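Local structure of Can2 (Sulfobacillus thermosulfidooxidans, 7BDV) at residues 186-191 against 199-204; 190-195 against 235-240; 209-214 against 224-229; 244-249 against 290-295. The protein is a CRISPR ancillary effector, a dual-specificity nuclease that binds cyclic tetra-adenylate and potentiates type III CRISPR defence. One frame throughout, in Å; residues are numbered along the deposited sequence.

The four contacts show how a few helices can each serve several contacts. Helix 182-193 presents one face to the loop after it in interaction 1 and another to helix 231-254 in interaction 2, and the two contacts have W190 and I191 in common. Interaction 3, between helix 205-212 and the strand 226-228, joins both through F228, whose ring meets F199, I191, A192 and I237. The centres of interactions 1 and 2, and of 1 and 3, lie about 10 Å apart. Interaction 4 continues along helix 231-254, its centre about 14 Å from that of interaction 2. Its nearest atom is about 17 Å from the bound cyclic tetra-adenylate, against 31 to 42 Å for the others.

Interaction 1. Residues 186-191 against 199-204; sequences GRLNWI and FTLQTG
R187 reaches from helix 182-193 to the loop at T200, and following it outward shows how an arginine can serve a backbone carbonyl. CB points at the loop, and CG stands anti to the backbone N (chi1 180°), beginning an extended run through CD to NE that carries the charged group over I191 to the loop. At CZ the flat guanidinium lies over this residue of its own helix: I191 CD1 sits 3.8 Å from the guanidinium plane of R187, over its centre. The tip does the polar work. R187 NH1 donates to T200 O at 2.9 Å, with an N-H...O angle of 154°, while R187 NH2 gives the same T200 O a more bent bond of 3.1 Å. This is an end-on grip of one oxygen, which lies in the guanidinium plane, and both nitrogens come from the same face of the carbonyl.

Beside the polar grip lies an apolar layer. I191 CG2 touches F199 CD2 at 3.6 Å, meeting the ring obliquely with the two side chains at about a right angle. L188 CD2 adds a contact with L201 CD1 at 3.9 Å, and L210 of helix 205-212 touches both leucines. F199 also pairs through its backbone with F226. The arrangement is that of a helix-loop-helix connection, folded back on helix 182-193 before G204, at the N-cap position of helix 205-212.

Interaction 2. Residues 190-195 against 235-240; sequences WIAAQQ and QFINGG
A192 and N238 bring two helices together with very little side chain between them, their CA atoms being 5.2 Å apart. This is the tight part of the contact: A192 CB points at helix 231-254 and meets N238 CB at 3.8 Å. A longer contact to A192 CB comes from I237 CG2, 4.3 Å away, and the ring of F228 rests against both A192 and I237. N238 turns its CG anti to the backbone N (chi1 -160°), which carries the amide across to A193, a residue that also touches F297.

The solvent side lies where helix 182-193 runs out. Q195, with positive phi in a Schellman motif, is exposed. Q235, about one turn before the close approach on the other helix, is exposed too and directs its CB away.

A polar link is added by R234 of helix 231-254, whose NH1 donates to A192 O. Helix 231-254 is itself irregular at the crossing. G240 N bonds to Q235 O at 3.2 Å in a wider turn, N238 centres an inverse gamma turn, and G239 takes a positive phi. What results is close helix-helix packing over an alanine, set against a pi-type turn within the second helix.

Interaction 3. Residues 209-214 against 224-229; sequences LLLKAN and AGFQFT
T229 and N214 share the one hydrogen bond of this contact, a short one of 2.7 Å in which T229 OG1 donates to N214 O. The hydroxyl approaches from above the carbonyl plane, 37° out of it, with a C=O...O angle of 132°. With chi1 at 59°, OG1 lies between the backbone N and the carbonyl carbon of T229, and the methyl group borders the same carbonyl: T229 CG2 packs 3.3 Å from N214 O and 3.5 Å from N214 OD1. A separate, lighter touch joins L211 CD2 to F226 CE1 at 4.2 Å, the two side chains crossing at about a right angle.

One shell further out, the backbone sets these groups in place. In the last turn of helix 205-212, A213 N bonds to L209 O at 2.8 Å and N214 N to L211 O at 3.0 Å. N214 then takes a positive phi, the Schellman signature, and the chain turns off so that its carbonyl meets the threonine. T229 is held in turn by backbone pairing with L215, and Q227 by pairing with K217. I216 packs against both L211 and F226. Beyond that, A213 O accepts from W167 NE1, tying the helix end to the approach to helix 168-176. The whole is a Schellman-capped helix leading straight into a two-stranded antiparallel hairpin: the residue just past the returning strand bonds to the carbonyl of N214, while F226 of that strand touches L211.

Interaction 4. Residues 244-249 against 290-295; sequences HYVYSL and IECKTR
Y245 O, one residue before the V246 that packs on I290 and C292, is a carbonyl oxygen gripped twice. L249 N gives it the regular helical bond at 2.9 Å, and S248 OG donates to the same Y245 O at 2.8 Å, tilted 30° from the carbonyl plane. Such a bond from a serine back into the preceding turn ties its hydroxyl to the helix, and here it lies on a flank away from the strand 286-291.

V246 alone carries the helix side of the contact. Its CG1 stands anti to the backbone N (chi1 168°), which divides the two methyl groups between two partners. V246 CG1 meets I290 CD1 at 4.0 Å, the two side chains running antiparallel alongside one another, and V246 CG2 meets C292 CB, also at 4.0 Å.

The strand side belongs to the nuclease core. E291 closes the strand 286-291 and C292 and K293 follow it, a Glu-Cys-Lys run with D278 close by, a pattern consistent with the PD-(D/E)xK signature of this endonuclease family. D278 OD2 accepts from the backbone N atoms of both C292 and K293, which fixes the chain just after E291, while I290 and C292 point their CB atoms at the helix. L356 of helix 356-365 also touches V246, W363 packs on I290, and further along R295 NH2 forms a salt bridge with E243 OE2 of helix 231-254.

Interaction 1. Residues 186-191 against 199-204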
# COMPACT_ATOMS: atom_id res chain seq x y z
N GLY A 186 8.57 -19.72 23.01
CA GLY A 186 9.37 -19.05 21.98
C GLY A 186 10.52 -19.92 21.53
O GLY A 186 10.67 -20.12 20.30
N ARG A 187 11.27 -20.45 22.50
CA ARG A 187 12.43 -21.35 22.30
C ARG A 187 11.97 -22.61 21.56
O ARG A 187 12.67 -22.99 20.61
CB ARG A 187 13.06 -21.69 23.66
CG ARG A 187 14.26 -22.61 23.59
CD ARG A 187 14.90 -22.90 24.93
NE ARG A 187 15.88 -23.96 24.73
CZ ARG A 187 15.64 -25.26 24.83
NH1 ARG A 187 14.46 -25.71 25.21
NH2 ARG A 187 16.60 -26.13 24.59
N LEU A 188 10.88 -23.25 21.97
CA LEU A 188 10.38 -24.47 21.29
C LEU A 188 9.95 -24.13 19.86
O LEU A 188 10.19 -24.96 18.99
CB LEU A 188 9.22 -25.07 22.09
CG LEU A 188 9.61 -25.67 23.43
CD1 LEU A 188 8.37 -26.20 24.16
CD2 LEU A 188 10.62 -26.78 23.25
N ASN A 189 9.36 -22.94 19.62
CA ASN A 189 8.95 -22.44 18.28
C ASN A 189 10.18 -22.41 17.37
O ASN A 189 10.11 -22.86 16.21
CB ASN A 189 8.34 -21.04 18.32
CG ASN A 189 7.33 -20.71 17.24
OD1 ASN A 189 6.34 -20.07 17.54
ND2 ASN A 189 7.54 -21.12 15.99
N TRP A 190 11.29 -21.88 17.89
CA TRP A 190 12.57 -21.73 17.16
C TRP A 190 13.09 -23.12 16.79
O TRP A 190 13.31 -23.36 15.58
CB TRP A 190 13.57 -20.96 18.01
CG TRP A 190 14.84 -20.67 17.29
CD1 TRP A 190 15.00 -20.38 15.96
CD2 TRP A 190 16.14 -20.58 17.89
NE1 TRP A 190 16.33 -20.17 15.69
CE2 TRP A 190 17.05 -20.29 16.85
CE3 TRP A 190 16.64 -20.73 19.19
CZ2 TRP A 190 18.41 -20.14 17.07
CZ3 TRP A 190 17.99 -20.58 19.41
CH2 TRP A 190 18.86 -20.28 18.36
N ILE A 191 13.24 -24.00 17.78
CA ILE A 191 13.66 -25.42 17.60
C ILE A 191 12.81 -26.06 16.50
O ILE A 191 13.38 -26.74 15.65
CB ILE A 191 13.55 -26.19 18.93
CG1 ILE A 191 14.63 -25.77 19.93
CG2 ILE A 191 13.58 -27.70 18.70
CD1 ILE A 191 14.22 -26.06 21.36
N PHE A 199 16.12 -32.11 21.40
CA PHE A 199 16.23 -30.85 22.19
C PHE A 199 16.08 -31.16 23.68
O PHE A 199 15.48 -32.22 24.04
CB PHE A 199 15.22 -29.80 21.71
CG PHE A 199 13.80 -30.30 21.61
CD1 PHE A 199 12.97 -30.29 22.72
CD2 PHE A 199 13.30 -30.81 20.42
CE1 PHE A 199 11.69 -30.80 22.64
CE2 PHE A 199 12.01 -31.32 20.34
CZ PHE A 199 11.21 -31.29 21.45
N THR A 200 16.58 -30.24 24.50
CA THR A 200 16.44 -30.26 25.98
C THR A 200 15.23 -29.41 26.37
O THR A 200 14.83 -28.53 25.59
CB THR A 200 17.70 -29.72 26.67
OG1 THR A 200 17.93 -28.39 26.23
CG2 THR A 200 18.93 -30.57 26.40
N LEU A 201 14.67 -29.72 27.53
CA LEU A 201 13.54 -29.00 28.15
C LEU A 201 13.67 -29.13 29.67
O LEU A 201 13.73 -30.27 30.13
CB LEU A 201 12.25 -29.66 27.64
CG LEU A 201 11.00 -28.80 27.69
CD1 LEU A 201 11.24 -27.47 27.01
CD2 LEU A 201 9.85 -29.56 27.04
N GLN A 202 13.71 -28.02 30.41
CA GLN A 202 13.68 -28.05 31.91
C GLN A 202 12.46 -28.88 32.35
O GLN A 202 11.44 -28.83 31.65
CB GLN A 202 13.61 -26.64 32.51
CG GLN A 202 14.83 -25.77 32.23
N THR A 203 12.55 -29.62 33.45
CA THR A 203 11.39 -30.30 34.09
C THR A 203 10.46 -29.22 34.65
O THR A 203 10.97 -28.17 35.02
CB THR A 203 11.89 -31.33 35.12
OG1 THR A 203 10.74 -31.89 35.76
CG2 THR A 203 12.85 -30.76 36.13
N GLY A 204 9.14 -29.44 34.64
CA GLY A 204 8.14 -28.42 35.01
C GLY A 204 6.77 -28.73 34.43
O GLY A 204 6.64 -29.75 33.74

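Interaction 2. Residues 190-195 against 235-240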
# COMPACT_ATOMS: atom_id res chain seq x y z
N TRP A 190 11.29 -21.88 17.89
CA TRP A 190 12.57 -21.73 17.16
C TRP A 190 13.09 -23.12 16.79
O TRP A 190 13.31 -23.36 15.58
CB TRP A 190 13.57 -20.96 18.01
CG TRP A 190 14.84 -20.67 17.29
CD1 TRP A 190 15.00 -20.38 15.96
CD2 TRP A 190 16.14 -20.58 17.89
NE1 TRP A 190 16.33 -20.17 15.69
CE2 TRP A 190 17.05 -20.29 16.85
CE3 TRP A 190 16.64 -20.73 19.19
CZ2 TRP A 190 18.41 -20.14 17.07
CZ3 TRP A 190 17.99 -20.58 19.41
CH2 TRP A 190 18.86 -20.28 18.36
N ILE A 191 13.24 -24.00 17.78
CA ILE A 191 13.66 -25.42 17.60
C ILE A 191 12.81 -26.06 16.50
O ILE A 191 13.38 -26.74 15.65
CB ILE A 191 13.55 -26.19 18.93
CG1 ILE A 191 14.63 -25.77 19.93
CG2 ILE A 191 13.58 -27.70 18.70
CD1 ILE A 191 14.22 -26.06 21.36
N ALA A 192 11.50 -25.90 16.54
CA ALA A 192 10.54 -26.53 15.61
C ALA A 192 10.77 -25.92 14.23
O ALA A 192 10.74 -26.68 13.25
CB ALA A 192 9.11 -26.36 16.09
N ALA A 193 11.02 -24.61 14.15
CA ALA A 193 11.25 -23.86 12.89
C ALA A 193 12.54 -24.34 12.22
O ALA A 193 12.52 -24.54 10.98
CB ALA A 193 11.32 -22.37 13.16
N GLN A 194 13.61 -24.53 13.00
CA GLN A 194 14.94 -24.99 12.52
C GLN A 194 14.92 -26.49 12.19
O GLN A 194 15.92 -26.97 11.66
CB GLN A 194 16.04 -24.77 13.56
CG GLN A 194 16.26 -23.31 13.92
CD GLN A 194 17.03 -23.23 15.21
OE1 GLN A 194 16.48 -22.99 16.29
NE2 GLN A 194 18.31 -23.50 15.13
N GLN A 195 13.85 -27.20 12.55
CA GLN A 195 13.71 -28.68 12.43
C GLN A 195 14.87 -29.38 13.13
O GLN A 195 15.27 -30.43 12.68
CB GLN A 195 13.58 -29.07 10.96
CG GLN A 195 12.27 -28.63 10.35
CD GLN A 195 12.14 -29.08 8.92
OE1 GLN A 195 11.98 -28.27 8.02
NE2 GLN A 195 12.25 -30.38 8.71
N GLN A 235 4.72 -28.88 13.73
CA GLN A 235 3.94 -27.77 13.13
C GLN A 235 3.16 -27.03 14.23
O GLN A 235 3.21 -25.77 14.23
CB GLN A 235 2.99 -28.29 12.06
CG GLN A 235 3.67 -28.60 10.74
CD GLN A 235 2.67 -29.02 9.68
OE1 GLN A 235 1.53 -28.55 9.67
NE2 GLN A 235 3.10 -29.90 8.78
N PHE A 236 2.49 -27.78 15.11
CA PHE A 236 1.71 -27.25 16.26
C PHE A 236 2.63 -26.41 17.16
O PHE A 236 2.20 -25.37 17.63
CB PHE A 236 1.04 -28.40 17.02
CG PHE A 236 0.18 -27.98 18.18
CD1 PHE A 236 -1.16 -27.66 18.01
CD2 PHE A 236 0.71 -27.88 19.46
CE1 PHE A 236 -1.95 -27.27 19.08
CE2 PHE A 236 -0.08 -27.48 20.52
CZ PHE A 236 -1.42 -27.20 20.33
N ILE A 237 3.85 -26.86 17.42
CA ILE A 237 4.78 -26.10 18.33
C ILE A 237 5.40 -24.94 17.57
O ILE A 237 5.74 -23.92 18.22
CB ILE A 237 5.81 -27.04 18.94
CG1 ILE A 237 5.13 -28.12 19.78
CG2 ILE A 237 6.85 -26.27 19.73
CD1 ILE A 237 4.42 -27.59 21.01
N ASN A 238 5.49 -25.06 16.23
CA ASN A 238 5.99 -24.02 15.31
C ASN A 238 4.94 -22.93 15.10
O ASN A 238 4.63 -22.59 13.95
CB ASN A 238 6.45 -24.65 13.98
CG ASN A 238 7.39 -23.77 13.19
OD1 ASN A 238 8.09 -22.93 13.75
ND2 ASN A 238 7.40 -23.94 11.88
N GLY A 239 4.43 -22.37 16.20
CA GLY A 239 3.40 -21.32 16.20
C GLY A 239 2.04 -21.79 15.70
O GLY A 239 1.12 -20.95 15.64
N GLY A 240 1.87 -23.06 15.30
CA GLY A 240 0.56 -23.56 14.84
C GLY A 240 -0.49 -23.44 15.93
O GLY A 240 -1.65 -23.14 15.63

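Interaction 3. Residues 209-214 against 224-229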
# COMPACT_ATOMS: atom_id res chain seq x y z
N LEU A 209 3.01 -31.37 30.52
CA LEU A 209 1.88 -31.11 29.59
C LEU A 209 2.19 -31.70 28.21
O LEU A 209 1.33 -32.41 27.66
CB LEU A 209 1.65 -29.59 29.53
CG LEU A 209 0.49 -29.11 28.66
CD1 LEU A 209 -0.81 -29.83 29.01
CD2 LEU A 209 0.33 -27.60 28.81
N LEU A 210 3.37 -31.41 27.66
CA LEU A 210 3.77 -31.84 26.29
C LEU A 210 3.92 -33.37 26.26
O LEU A 210 3.52 -33.98 25.25
CB LEU A 210 5.08 -31.14 25.91
CG LEU A 210 5.00 -29.63 25.75
CD1 LEU A 210 6.39 -29.04 25.66
CD2 LEU A 210 4.20 -29.26 24.51
N LEU A 211 4.45 -33.97 27.34
CA LEU A 211 4.56 -35.45 27.49
C LEU A 211 3.16 -36.07 27.53
O LEU A 211 2.92 -36.98 26.71
CB LEU A 211 5.39 -35.78 28.73
CG LEU A 211 6.91 -35.65 28.54
CD1 LEU A 211 7.63 -35.70 29.89
CD2 LEU A 211 7.46 -36.71 27.59
N LYS A 212 2.26 -35.55 28.38
CA LYS A 212 0.87 -36.05 28.57
C LYS A 212 0.06 -35.89 27.28
O LYS A 212 -0.73 -36.80 26.97
CB LYS A 212 0.15 -35.30 29.71
N ALA A 213 0.24 -34.78 26.56
CA ALA A 213 -0.44 -34.49 25.27
C ALA A 213 0.14 -35.34 24.14
O ALA A 213 -0.46 -35.35 23.07
CB ALA A 213 -0.32 -33.03 24.94
N ASN A 214 1.30 -35.99 24.37
CA ASN A 214 2.03 -36.78 23.34
C ASN A 214 2.47 -35.84 22.20
O ASN A 214 2.34 -36.23 21.02
CB ASN A 214 1.18 -37.96 22.83
CG ASN A 214 1.95 -38.87 21.91
OD1 ASN A 214 3.05 -39.32 22.26
ND2 ASN A 214 1.42 -39.12 20.72
N ALA A 224 17.20 -36.38 29.25
CA ALA A 224 18.27 -35.41 28.92
C ALA A 224 17.97 -34.84 27.54
O ALA A 224 18.58 -33.83 27.17
CB ALA A 224 19.63 -36.06 28.96
N GLY A 225 17.05 -35.46 26.82
CA GLY A 225 16.66 -35.02 25.48
C GLY A 225 15.26 -35.50 25.12
O GLY A 225 14.84 -36.55 25.60
N PHE A 226 14.58 -34.72 24.28
CA PHE A 226 13.24 -35.04 23.74
C PHE A 226 13.24 -34.80 22.23
O PHE A 226 14.13 -34.11 21.71
CB PHE A 226 12.17 -34.18 24.41
CG PHE A 226 12.16 -34.27 25.92
CD1 PHE A 226 11.41 -35.24 26.55
CD2 PHE A 226 12.87 -33.38 26.69
CE1 PHE A 226 11.38 -35.32 27.93
CE2 PHE A 226 12.86 -33.46 28.07
CZ PHE A 226 12.10 -34.43 28.69
N GLN A 227 12.23 -35.35 21.57
CA GLN A 227 11.95 -35.13 20.14
C GLN A 227 10.44 -34.92 19.98
O GLN A 227 9.71 -35.40 20.84
CB GLN A 227 12.50 -36.30 19.31
CG GLN A 227 11.82 -37.62 19.66
CD GLN A 227 12.47 -38.82 19.01
OE1 GLN A 227 13.11 -38.70 17.97
NE2 GLN A 227 12.31 -39.98 19.64
N PHE A 228 10.00 -34.28 18.91
CA PHE A 228 8.57 -34.18 18.54
C PHE A 228 8.09 -35.59 18.18
O PHE A 228 8.87 -36.36 17.63
CB PHE A 228 8.34 -33.12 17.45
CG PHE A 228 8.70 -31.73 17.90
CD1 PHE A 228 8.01 -31.11 18.94
CD2 PHE A 228 9.78 -31.07 17.34
CE1 PHE A 228 8.37 -29.84 19.36
CE2 PHE A 228 10.15 -29.80 17.78
CZ PHE A 228 9.44 -29.19 18.78
N THR A 229 6.84 -35.89 18.49
CA THR A 229 6.23 -37.23 18.28
C THR A 229 5.86 -37.41 16.81
O THR A 229 5.53 -38.55 16.43
CB THR A 229 5.04 -37.43 19.23
OG1 THR A 229 4.10 -36.39 18.96
CG2 THR A 229 5.45 -37.40 20.69

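Interaction 4. Residues 244-249 against 290-295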
# COMPACT_ATOMS: atom_id res chain seq x y z
N HIS A 244 -4.29 -21.60 15.59
CA HIS A 244 -5.57 -22.28 15.95
C HIS A 244 -6.28 -21.43 17.01
O HIS A 244 -7.51 -21.27 16.96
CB HIS A 244 -5.33 -23.70 16.41
CG HIS A 244 -5.01 -24.67 15.33
ND1 HIS A 244 -3.73 -25.15 15.13
CD2 HIS A 244 -5.81 -25.29 14.43
CE1 HIS A 244 -3.73 -26.00 14.12
NE2 HIS A 244 -5.01 -26.11 13.68
N TYR A 245 -5.53 -20.87 17.97
CA TYR A 245 -6.14 -20.02 19.01
C TYR A 245 -6.89 -18.86 18.33
O TYR A 245 -8.07 -18.59 18.66
CB TYR A 245 -5.08 -19.56 20.02
CG TYR A 245 -5.61 -18.61 21.05
CD1 TYR A 245 -6.59 -19.00 21.95
CD2 TYR A 245 -5.18 -17.29 21.09
CE1 TYR A 245 -7.14 -18.10 22.85
CE2 TYR A 245 -5.72 -16.39 21.97
CZ TYR A 245 -6.64 -16.81 22.90
OH TYR A 245 -7.13 -15.86 23.74
N VAL A 246 -6.23 -18.15 17.43
CA VAL A 246 -6.80 -16.99 16.69
C VAL A 246 -8.05 -17.45 15.92
O VAL A 246 -9.07 -16.77 15.96
CB VAL A 246 -5.74 -16.37 15.76
CG1 VAL A 246 -6.35 -15.38 14.79
CG2 VAL A 246 -4.60 -15.73 16.54
N TYR A 247 -7.97 -18.56 15.21
CA TYR A 247 -9.10 -19.06 14.39
C TYR A 247 -10.27 -19.40 15.31
O TYR A 247 -11.41 -19.06 15.01
CB TYR A 247 -8.65 -20.28 13.58
CG TYR A 247 -9.69 -20.74 12.60
CD1 TYR A 247 -9.80 -20.10 11.38
CD2 TYR A 247 -10.53 -21.81 12.86
CE1 TYR A 247 -10.70 -20.55 10.42
CE2 TYR A 247 -11.48 -22.22 11.93
CZ TYR A 247 -11.57 -21.59 10.71
OH TYR A 247 -12.48 -22.00 9.78
N SER A 248 -10.00 -19.99 16.47
CA SER A 248 -11.03 -20.40 17.47
C SER A 248 -11.68 -19.16 18.12
O SER A 248 -12.90 -19.20 18.37
CB SER A 248 -10.47 -21.38 18.49
OG SER A 248 -9.60 -20.77 19.41
N LEU A 249 -10.95 -18.07 18.35
CA LEU A 249 -11.59 -16.79 18.79
C LEU A 249 -12.58 -16.32 17.69
O LEU A 249 -13.67 -15.80 18.01
CB LEU A 249 -10.53 -15.70 19.06
CG LEU A 249 -9.65 -15.91 20.30
CD1 LEU A 249 -8.74 -14.71 20.57
CD2 LEU A 249 -10.49 -16.10 21.54
N ILE A 290 -5.66 -11.61 8.80
CA ILE A 290 -4.80 -11.75 10.02
C ILE A 290 -3.52 -12.50 9.64
O ILE A 290 -3.63 -13.57 9.00
CB ILE A 290 -5.55 -12.45 11.16
CG1 ILE A 290 -6.87 -11.76 11.47
CG2 ILE A 290 -4.67 -12.57 12.40
CD1 ILE A 290 -7.79 -12.58 12.29
N GLU A 291 -2.36 -11.90 9.94
CA GLU A 291 -1.04 -12.57 10.00
C GLU A 291 -0.80 -13.04 11.44
O GLU A 291 -0.74 -12.19 12.36
CB GLU A 291 0.04 -11.59 9.51
CG GLU A 291 1.43 -12.18 9.43
CD GLU A 291 1.67 -13.13 8.26
OE1 GLU A 291 0.76 -13.29 7.40
OE2 GLU A 291 2.80 -13.68 8.20
N CYS A 292 -0.75 -14.36 11.67
CA CYS A 292 -0.53 -14.96 13.02
C CYS A 292 0.49 -16.10 12.99
O CYS A 292 0.72 -16.69 14.06
CB CYS A 292 -1.85 -15.42 13.63
SG CYS A 292 -2.88 -16.31 12.44
N LYS A 293 1.11 -16.39 11.83
CA LYS A 293 2.24 -17.34 11.69
C LYS A 293 3.49 -16.79 12.41
O LYS A 293 3.84 -15.64 12.16
CB LYS A 293 2.55 -17.61 10.22
CG LYS A 293 1.86 -18.85 9.65
N THR A 294 4.11 -17.60 13.26
CA THR A 294 5.45 -17.38 13.88
C THR A 294 6.42 -18.39 13.25
O THR A 294 6.32 -19.57 13.66
CB THR A 294 5.43 -17.58 15.41
OG1 THR A 294 4.26 -17.01 15.99
CG2 THR A 294 6.63 -16.99 16.11
N ARG A 295 7.22 -18.00 12.24
CA ARG A 295 8.18 -18.95 11.58
C ARG A 295 9.49 -18.28 11.13
O ARG A 295 10.31 -19.01 10.59
CB ARG A 295 7.51 -19.66 10.40
CG ARG A 295 6.22 -20.37 10.80
CD ARG A 295 5.72 -21.41 9.85
NE ARG A 295 4.31 -21.66 10.14
CZ ARG A 295 3.41 -22.11 9.27
NH1 ARG A 295 3.76 -22.40 8.03
NH2 ARG A 295 2.15 -22.26 9.65